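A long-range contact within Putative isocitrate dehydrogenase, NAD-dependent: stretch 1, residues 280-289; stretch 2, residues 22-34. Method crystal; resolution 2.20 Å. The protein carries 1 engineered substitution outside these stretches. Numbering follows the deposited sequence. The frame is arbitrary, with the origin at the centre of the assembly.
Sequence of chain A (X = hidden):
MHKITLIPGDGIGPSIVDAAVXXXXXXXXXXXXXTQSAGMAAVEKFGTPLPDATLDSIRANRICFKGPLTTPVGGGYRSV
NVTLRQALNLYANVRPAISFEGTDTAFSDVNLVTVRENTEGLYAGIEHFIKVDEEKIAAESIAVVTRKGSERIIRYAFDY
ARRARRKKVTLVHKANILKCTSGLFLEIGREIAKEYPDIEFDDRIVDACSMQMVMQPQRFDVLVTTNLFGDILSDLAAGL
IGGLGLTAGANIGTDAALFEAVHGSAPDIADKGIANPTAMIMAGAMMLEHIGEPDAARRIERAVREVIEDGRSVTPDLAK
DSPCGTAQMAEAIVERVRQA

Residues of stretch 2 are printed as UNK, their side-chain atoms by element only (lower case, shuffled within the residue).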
# COMPACT_ATOMS: atom_id res chain seq x y z
N MET A 280 -16.61 13.23 7.36
CA MET A 280 -17.75 12.87 8.20
C MET A 280 -19.06 13.29 7.55
O MET A 280 -20.06 12.55 7.61
CB MET A 280 -17.61 13.51 9.58
CG MET A 280 -18.42 12.78 10.64
SD MET A 280 -17.67 11.17 11.03
CE MET A 280 -19.09 10.08 10.93
N ILE A 281 -19.08 14.45 6.89
CA ILE A 281 -20.29 14.91 6.22
C ILE A 281 -20.66 13.98 5.06
O ILE A 281 -21.82 13.62 4.89
CB ILE A 281 -20.10 16.38 5.80
CG1 ILE A 281 -20.11 17.27 7.05
CG2 ILE A 281 -21.21 16.83 4.89
CD1 ILE A 281 -19.28 18.54 6.92
N MET A 282 -19.66 13.53 4.29
CA MET A 282 -19.89 12.57 3.20
C MET A 282 -20.35 11.23 3.75
O MET A 282 -21.18 10.55 3.12
CB MET A 282 -18.63 12.39 2.35
CG MET A 282 -18.22 13.61 1.52
SD MET A 282 -19.51 14.18 0.37
CE MET A 282 -19.44 12.87 -0.86
N ALA A 283 -19.83 10.82 4.91
CA ALA A 283 -20.36 9.62 5.55
C ALA A 283 -21.84 9.79 5.86
O ALA A 283 -22.64 8.86 5.66
CB ALA A 283 -19.58 9.30 6.84
N GLY A 284 -22.22 10.98 6.33
CA GLY A 284 -23.64 11.29 6.51
C GLY A 284 -24.43 11.17 5.22
O GLY A 284 -25.54 10.65 5.20
N ALA A 285 -23.88 11.69 4.12
CA ALA A 285 -24.55 11.55 2.83
C ALA A 285 -24.78 10.07 2.49
O ALA A 285 -25.88 9.68 2.09
CB ALA A 285 -23.75 12.24 1.72
N MET A 286 -23.73 9.25 2.64
CA MET A 286 -23.87 7.82 2.32
C MET A 286 -24.92 7.18 3.21
O MET A 286 -25.72 6.36 2.74
CB MET A 286 -22.53 7.10 2.51
CG MET A 286 -21.41 7.52 1.57
SD MET A 286 -19.95 6.44 1.74
CE MET A 286 -20.54 4.98 0.88
N MET A 287 -24.94 7.56 4.49
CA MET A 287 -25.94 7.04 5.41
C MET A 287 -27.35 7.44 4.97
O MET A 287 -28.27 6.61 4.94
CB MET A 287 -25.66 7.55 6.83
CG MET A 287 -26.59 6.99 7.89
SD MET A 287 -26.09 7.42 9.57
CE MET A 287 -26.29 9.21 9.55
N LEU A 288 -27.53 8.72 4.60
CA LEU A 288 -28.86 9.18 4.18
C LEU A 288 -29.33 8.41 2.96
O LEU A 288 -30.48 7.95 2.91
CB LEU A 288 -28.85 10.68 3.88
CG LEU A 288 -28.70 11.62 5.09
CD1 LEU A 288 -29.15 13.04 4.77
CD2 LEU A 288 -29.44 11.08 6.29
N GLU A 289 -28.44 8.21 1.98
CA GLU A 289 -28.80 7.42 0.81
C GLU A 289 -29.22 6.01 1.20
O GLU A 289 -30.24 5.49 0.73
CB GLU A 289 -27.64 7.36 -0.17
CG GLU A 289 -27.91 6.47 -1.36
CD GLU A 289 -26.64 5.87 -1.94
OE1 GLU A 289 -26.45 4.65 -1.81
OE2 GLU A 289 -25.83 6.64 -2.51
N UNK A 22 -25.15 18.66 12.14
CA UNK A 22 -25.80 19.90 11.74
C UNK A 22 -26.18 19.85 10.27
O UNK A 22 -27.33 20.13 9.90
c UNK A 22 -24.76 21.44 13.52
n UNK A 22 -23.73 22.77 16.20
c UNK A 22 -24.08 22.80 13.70
c UNK A 22 -23.08 22.82 14.86
c UNK A 22 -24.89 21.09 12.03
N UNK A 23 -25.25 19.38 9.43
CA UNK A 23 -25.51 19.33 8.00
C UNK A 23 -26.68 18.41 7.71
O UNK A 23 -27.59 18.75 6.94
c UNK A 23 -24.58 18.48 5.82
c UNK A 23 -23.23 20.05 7.23
c UNK A 23 -24.24 18.91 7.24
N UNK A 24 -26.71 17.25 8.39
CA UNK A 24 -27.82 16.34 8.16
C UNK A 24 -29.13 17.02 8.53
O UNK A 24 -30.11 17.01 7.76
c UNK A 24 -25.92 13.10 9.19
c UNK A 24 -27.61 15.02 8.93
c UNK A 24 -26.48 14.20 8.28
c UNK A 24 -28.90 14.22 9.00
N UNK A 25 -29.15 17.70 9.68
CA UNK A 25 -30.41 18.31 10.10
C UNK A 25 -30.78 19.45 9.18
O UNK A 25 -31.97 19.72 8.98
c UNK A 25 -30.18 17.77 13.92
o UNK A 25 -30.41 16.87 14.77
c UNK A 25 -30.32 18.74 11.56
c UNK A 25 -30.69 17.58 12.51
o UNK A 25 -29.54 18.81 14.19
N UNK A 26 -29.78 20.10 8.55
CA UNK A 26 -30.10 21.17 7.63
C UNK A 26 -30.90 20.68 6.43
O UNK A 26 -31.59 21.48 5.79
c UNK A 26 -28.84 21.89 7.17
N UNK A 27 -30.83 19.38 6.11
CA UNK A 27 -31.56 18.86 4.95
C UNK A 27 -33.04 18.68 5.23
O UNK A 27 -33.82 18.48 4.29
c UNK A 27 -31.00 17.51 4.51
c UNK A 27 -29.51 17.59 4.23
o UNK A 27 -31.24 16.54 5.54
N UNK A 28 -33.45 18.71 6.50
CA UNK A 28 -34.82 18.45 6.88
C UNK A 28 -35.15 17.01 7.18
O UNK A 28 -36.29 16.72 7.58
N UNK A 29 -34.19 16.09 7.03
CA UNK A 29 -34.44 14.70 7.38
C UNK A 29 -34.63 14.57 8.89
O UNK A 29 -33.96 15.24 9.68
c UNK A 29 -33.07 14.06 5.40
c UNK A 29 -33.30 13.80 6.87
c UNK A 29 -33.65 12.34 7.07
N UNK A 30 -35.57 13.71 9.28
CA UNK A 30 -35.94 13.53 10.67
C UNK A 30 -35.12 12.40 11.29
O UNK A 30 -35.26 11.24 10.90
c UNK A 30 -38.31 14.12 9.95
n UNK A 30 -37.88 16.50 10.14
o UNK A 30 -39.34 15.55 11.56
c UNK A 30 -37.43 13.21 10.78
c UNK A 30 -38.56 15.46 10.62
N UNK A 31 -34.29 12.74 12.27
CA UNK A 31 -33.42 11.77 12.94
C UNK A 31 -33.61 11.87 14.44
O UNK A 31 -33.42 12.94 15.03
c UNK A 31 -31.94 11.98 12.59
c UNK A 31 -31.74 12.10 11.09
c UNK A 31 -31.11 10.84 13.18
N UNK A 32 -33.95 10.75 15.07
CA UNK A 32 -33.79 10.59 16.51
C UNK A 32 -32.40 9.99 16.77
O UNK A 32 -32.18 8.80 16.54
o UNK A 32 -36.77 8.11 18.43
c UNK A 32 -34.94 9.64 18.60
c UNK A 32 -34.90 9.70 17.08
n UNK A 32 -35.56 8.05 20.33
c UNK A 32 -35.84 8.53 19.12
N UNK A 33 -31.45 10.81 17.23
CA UNK A 33 -30.11 10.32 17.53
C UNK A 33 -30.08 9.58 18.87
O UNK A 33 -30.56 10.10 19.89
c UNK A 33 -28.52 12.89 14.17
c UNK A 33 -27.39 11.67 12.49
c UNK A 33 -27.22 10.59 13.38
c UNK A 33 -28.03 12.82 12.87
c UNK A 33 -27.71 10.66 14.68
n UNK A 33 -29.20 13.89 14.82
c UNK A 33 -29.48 13.49 16.10
c UNK A 33 -29.10 11.46 17.56
c UNK A 33 -28.38 11.82 15.09
c UNK A 33 -29.00 12.23 16.32
N UNK A 34 -29.48 8.40 18.87
CA UNK A 34 -29.29 7.58 20.07
C UNK A 34 -27.80 7.60 20.40
O UNK A 34 -27.02 6.78 19.90
o UNK A 34 -29.29 5.75 22.08
c UNK A 34 -29.81 6.17 19.80
c UNK A 34 -29.78 5.29 21.03
o UNK A 34 -30.25 4.14 20.92

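Position 22 carries four carbons in a row ending in nitrogen, and its side chain is out of reach of stretch 1: Lys22. Position 23 has one carbon bearing two others, three in all, with the CA-to-CB bond toward stretch 1 and one branch carbon touching Ile281 CG2; this is Val23, and Val23 CG1 is 3.9 Å from Ile281 CG2.

At position 24 four carbons fork at the first, and one arm is two carbons long; the end of that arm touches Gly284 CA and Met287 CE, and the short arm touches Leu288 CD2. This is Ile24. Its CB points sideways, but the end of the chain comes nearer: Ile24 CD1 is 4.0 Å from Gly284 CA and 3.9 Å from Met287 CE, while Ile24 CG2 is 4.2 Å from Leu288 CD2. Position 25 shows three carbons, the last carrying two oxygens, out of reach of stretch 1: Glu25. Position 26 has a single carbon, Ala26, also remote.

Position 27 has one carbon bearing an oxygen and a carbon, the oxygen touching Leu288 CD1, hence Thr27. Its OG1 donates to Ile24 O at 2.5 Å, turning the hydroxyl back onto the helix backbone, and Thr27 OG1 also lies 4.1 Å from Leu288 CD1. Position 28 has no side-chain atoms: Gly28. Its phi of 90° leaves helical geometry, and a CB there would jam against the preceding carbonyl oxygen.

Position 29, again one carbon carrying two, points toward stretch 1, where a branch carbon touches Leu288 CD1, and is Val29; Val29 CG2 sits 4.1 Å from Leu288 CD1, and Val29 N makes a weak hydrogen bond to Thr27 OG1 at 3.3 Å. Position 30 has three carbons, the third with one oxygen and one nitrogen: Gln30, whose NE2 donates to Gly28 O at 3.0 Å. Position 31 is another three-carbon fork, beyond contact with stretch 1: Val31. Position 32 repeats the amide pattern on three carbons and is Gln32, exposed and distant.

Position 33 holds one carbon, then fused five- and six-membered rings of eight carbons and one nitrogen, their edge met by Met287 CE near the ring plane: Trp33. Trp33 CH2 is 4.0 Å from Met287 CE, while Trp33 NE1 donates to Glu25 OE2 at 3.2 Å. Position 34 has two carbons, the second with two oxygens: Asp34, out of reach.

The contact is apolar, burying 322 Å² with no hydrogen bond across it. The helix axes approach to 9.9 Å at 42°. Gly284 permits the close fit: Gly284 CA is 6.8 Å from Ile24 CA, and an ideal CB would lie only 3.0 Å from Ile24 CD1. Met287 CE touches both Ile24 and Trp33, and Leu288 reaches past the helix to Val29, extending the packing into the following loop.

Stretch 2 (22-34) KVIEATGVQVQWD
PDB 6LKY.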